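Long-range contact in MUTM (fpg) protein (Thermus thermophilus, PDB 1EE8), which belongs to the MutM (Fpg) protein family, which joins an N-terminal domain to a helix-two-turn-helix (H2TH) domain and a zinc finger: residues 161-170 / 224-232. Numbering follows the deposited sequence.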
loop_
_atom_site.group_PDB
_atom_site.type_symbol
_atom_site.label_atom_id
_atom_site.label_comp_id
_atom_site.label_asym_id
_atom_site.label_seq_id
_atom_site.Cartn_x
_atom_site.Cartn_y
_atom_site.Cartn_z
ATOM N N ASN A 161 29.891 -6.955 13.926
ATOM C CA ASN A 161 31.044 -7.739 14.338
ATOM C C ASN A 161 32.364 -7.343 13.691
ATOM O O ASN A 161 33.364 -7.141 14.382
ATOM C CB ASN A 161 30.778 -9.221 14.072
ATOM C CG ASN A 161 29.880 -9.845 15.119
ATOM O OD1 ASN A 161 30.112 -9.701 16.322
ATOM N ND2 ASN A 161 28.842 -10.537 14.667
ATOM N N ILE A 162 32.373 -7.246 12.366
ATOM C CA ILE A 162 33.593 -6.907 11.639
ATOM C C ILE A 162 34.260 -5.613 12.100
ATOM O O ILE A 162 35.418 -5.615 12.529
ATOM C CB ILE A 162 33.326 -6.805 10.120
ATOM C CG1 ILE A 162 32.943 -8.182 9.573
ATOM C CG2 ILE A 162 34.565 -6.269 9.394
ATOM C CD1 ILE A 162 32.689 -8.204 8.083
ATOM N N TYR A 163 33.525 -4.512 12.034
ATOM C CA TYR A 163 34.097 -3.238 12.407
ATOM C C TYR A 163 34.278 -3.020 13.896
ATOM O O TYR A 163 35.120 -2.219 14.304
ATOM C CB TYR A 163 33.303 -2.129 11.724
ATOM C CG TYR A 163 33.359 -2.345 10.230
ATOM C CD1 TYR A 163 32.258 -2.829 9.532
ATOM C CD2 TYR A 163 34.560 -2.188 9.532
ATOM C CE1 TYR A 163 32.348 -3.161 8.182
ATOM C CE2 TYR A 163 34.662 -2.522 8.181
ATOM C CZ TYR A 163 33.550 -3.009 7.513
ATOM O OH TYR A 163 33.646 -3.354 6.188
ATOM N N ALA A 164 33.511 -3.729 14.719
ATOM C CA ALA A 164 33.710 -3.604 16.159
ATOM C C ALA A 164 35.069 -4.270 16.430
ATOM O O ALA A 164 35.949 -3.676 17.056
ATOM C CB ALA A 164 32.611 -4.323 16.926
ATOM N N ASP A 165 35.235 -5.499 15.942
ATOM C CA ASP A 165 36.489 -6.230 16.124
ATOM C C ASP A 165 37.685 -5.412 15.602
ATOM O O ASP A 165 38.691 -5.254 16.296
ATOM C CB ASP A 165 36.445 -7.580 15.385
ATOM C CG ASP A 165 35.585 -8.624 16.094
ATOM O OD1 ASP A 165 34.888 -8.276 17.070
ATOM O OD2 ASP A 165 35.607 -9.800 15.668
ATOM N N GLU A 166 37.573 -4.881 14.387
ATOM C CA GLU A 166 38.673 -4.112 13.815
ATOM C C GLU A 166 38.956 -2.808 14.564
ATOM O O GLU A 166 40.105 -2.415 14.716
ATOM C CB GLU A 166 38.410 -3.820 12.332
ATOM C CG GLU A 166 38.484 -5.054 11.431
ATOM C CD GLU A 166 39.858 -5.712 11.440
ATOM O OE1 GLU A 166 39.938 -6.908 11.785
ATOM O OE2 GLU A 166 40.857 -5.036 11.098
ATOM N N ALA A 167 37.915 -2.141 15.038
ATOM C CA ALA A 167 38.113 -0.887 15.757
ATOM C C ALA A 167 38.816 -1.156 17.083
ATOM O O ALA A 167 39.731 -0.427 17.484
ATOM C CB ALA A 167 36.765 -0.190 16.000
ATOM N N LEU A 168 38.379 -2.208 17.762
ATOM C CA LEU A 168 38.951 -2.587 19.042
ATOM C C LEU A 168 40.428 -2.939 18.913
ATOM O O LEU A 168 41.231 -2.624 19.794
ATOM C CB LEU A 168 38.161 -3.758 19.634
ATOM C CG LEU A 168 36.766 -3.351 20.130
ATOM C CD1 LEU A 168 35.903 -4.581 20.388
ATOM C CD2 LEU A 168 36.927 -2.512 21.410
ATOM N N PHE A 169 40.792 -3.591 17.819
ATOM C CA PHE A 169 42.191 -3.940 17.614
ATOM C C PHE A 169 42.989 -2.682 17.328
ATOM O O PHE A 169 44.082 -2.485 17.858
ATOM C CB PHE A 169 42.388 -4.873 16.423
ATOM C CG PHE A 169 43.837 -5.092 16.087
ATOM C CD1 PHE A 169 44.612 -5.955 16.850
ATOM C CD2 PHE A 169 44.445 -4.368 15.069
ATOM C CE1 PHE A 169 45.975 -6.095 16.604
ATOM C CE2 PHE A 169 45.807 -4.499 14.815
ATOM C CZ PHE A 169 46.572 -5.362 15.584
ATOM N N ARG A 170 42.451 -1.833 16.467
ATOM C CA ARG A 170 43.173 -0.627 16.131
ATOM C C ARG A 170 43.429 0.202 17.386
ATOM O O ARG A 170 44.496 0.787 17.534
ATOM C CB ARG A 170 42.413 0.187 15.085
ATOM C CG ARG A 170 43.247 1.335 14.564
ATOM C CD ARG A 170 42.686 1.952 13.310
ATOM N NE ARG A 170 42.663 1.016 12.188
ATOM C CZ ARG A 170 42.420 1.382 10.935
ATOM N NH1 ARG A 170 42.407 0.482 9.962
ATOM N NH2 ARG A 170 42.198 2.661 10.659
ATOM N N PHE A 224 38.241 -3.830 1.599
ATOM C CA PHE A 224 38.746 -3.499 2.932
ATOM C C PHE A 224 39.265 -4.726 3.656
ATOM O O PHE A 224 40.038 -4.605 4.609
ATOM C CB PHE A 224 37.657 -2.835 3.784
ATOM C CG PHE A 224 38.154 -2.332 5.115
ATOM C CD1 PHE A 224 37.909 -3.046 6.285
ATOM C CD2 PHE A 224 38.888 -1.153 5.193
ATOM C CE1 PHE A 224 38.390 -2.593 7.515
ATOM C CE2 PHE A 224 39.374 -0.689 6.413
ATOM C CZ PHE A 224 39.125 -1.411 7.579
ATOM N N GLN A 225 38.848 -5.905 3.206
ATOM C CA GLN A 225 39.283 -7.144 3.839
ATOM C C GLN A 225 40.804 -7.287 3.841
ATOM O O GLN A 225 41.355 -8.056 4.629
ATOM C CB GLN A 225 38.635 -8.362 3.159
ATOM C CG GLN A 225 38.989 -8.573 1.687
ATOM C CD GLN A 225 38.120 -7.756 0.742
ATOM O OE1 GLN A 225 37.324 -6.925 1.172
ATOM N NE2 GLN A 225 38.275 -7.992 -0.561
ATOM N N THR A 226 41.480 -6.541 2.967
ATOM C CA THR A 226 42.939 -6.586 2.891
ATOM C C THR A 226 43.536 -5.796 4.049
ATOM O O THR A 226 44.707 -5.967 4.395
ATOM C CB THR A 226 43.465 -5.997 1.557
ATOM O OG1 THR A 226 43.156 -4.600 1.487
ATOM C CG2 THR A 226 42.821 -6.711 0.368
ATOM N N ARG A 227 42.720 -4.933 4.651
ATOM C CA ARG A 227 43.151 -4.119 5.782
ATOM C C ARG A 227 42.773 -4.786 7.106
ATOM O O ARG A 227 43.124 -4.288 8.177
ATOM C CB ARG A 227 42.500 -2.730 5.726
ATOM C CG ARG A 227 42.804 -1.900 4.479
ATOM C CD ARG A 227 44.249 -1.435 4.437
ATOM N NE ARG A 227 44.434 -0.303 3.530
ATOM C CZ ARG A 227 43.931 0.913 3.736
ATOM N NH1 ARG A 227 43.210 1.164 4.820
ATOM N NH2 ARG A 227 44.143 1.883 2.854
ATOM N N HIS A 228 42.044 -5.900 7.041
ATOM C CA HIS A 228 41.641 -6.599 8.259
ATOM C C HIS A 228 42.841 -7.076 9.061
ATOM O O HIS A 228 43.743 -7.726 8.528
ATOM C CB HIS A 228 40.751 -7.799 7.936
ATOM C CG HIS A 228 39.382 -7.423 7.460
ATOM N ND1 HIS A 228 38.402 -8.356 7.204
ATOM C CD2 HIS A 228 38.838 -6.217 7.173
ATOM C CE1 HIS A 228 37.312 -7.741 6.779
ATOM N NE2 HIS A 228 37.551 -6.442 6.751
ATOM N N ALA A 229 42.836 -6.757 10.351
ATOM C CA ALA A 229 43.920 -7.140 11.236
ATOM C C ALA A 229 43.589 -8.408 12.007
ATOM O O ALA A 229 44.450 -9.266 12.193
ATOM C CB ALA A 229 44.219 -6.007 12.213
ATOM N N VAL A 230 42.340 -8.528 12.448
ATOM C CA VAL A 230 41.940 -9.689 13.229
ATOM C C VAL A 230 40.667 -10.394 12.770
ATOM O O VAL A 230 40.539 -11.607 12.940
ATOM C CB VAL A 230 41.777 -9.307 14.719
ATOM C CG1 VAL A 230 43.100 -8.762 15.267
ATOM C CG2 VAL A 230 40.666 -8.273 14.877
ATOM N N TYR A 231 39.718 -9.656 12.201
ATOM C CA TYR A 231 38.489 -10.298 11.762
ATOM C C TYR A 231 38.727 -11.358 10.692
ATOM O O TYR A 231 39.415 -11.117 9.699
ATOM C CB TYR A 231 37.468 -9.296 11.219
ATOM C CG TYR A 231 36.148 -9.989 10.979
ATOM C CD1 TYR A 231 35.247 -10.184 12.025
ATOM C CD2 TYR A 231 35.864 -10.578 9.743
ATOM C CE1 TYR A 231 34.098 -10.956 11.853
ATOM C CE2 TYR A 231 34.725 -11.354 9.561
ATOM C CZ TYR A 231 33.847 -11.542 10.621
ATOM O OH TYR A 231 32.733 -12.329 10.445
ATOM N N GLY A 232 38.133 -12.529 10.897
ATOM C CA GLY A 232 38.288 -13.616 9.945
ATOM C C GLY A 232 39.708 -14.149 9.827
ATOM O O GLY A 232 40.004 -14.916 8.904
#
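The carboxylate of Glu166 takes up three successive backbone N-H groups of the loop 224-232. OE1 receives two of them: Tyr231 N lies 2.8 Å from Glu166 OE1, nearly in line with the C-O bond and almost straight (175°), while Val230 N reaches the syn lone pair of the same oxygen at 3.0 Å. Ala229 N, 2.7 Å from Glu166 OE2, comes from the syn side but 20° out of the carboxylate plane. A bend at chi2 (-62°) turns the acid toward the loop. One turn earlier, Ile162 lays CG1 over the centre of the Tyr231 ring, 3.5 Å from its centroid, and one turn later Phe169 packs its CD2 3.3 Å from Ala229 CB and its CD1 against Val230 CG1. The helix belongs to the H2TH domain, and the loop leads into the zinc finger, so this buried contact ties the two together; the Phe169 side chain lies about 5 Å from the zinc ion. Further out, Tyr163 CE2 meets Phe224 CE1 at 3.8 Å, the rings oblique to each other. Asp165 OD2, near the edge of the Tyr231 ring, accepts from His256 N, and Asp165 OD1 forms a salt bridge with Lys147 NZ. Ser207 OG hydrogen-bonds to both Tyr163 OH and His228 NE2, and Tyr163 OH also to Glu5 OE1.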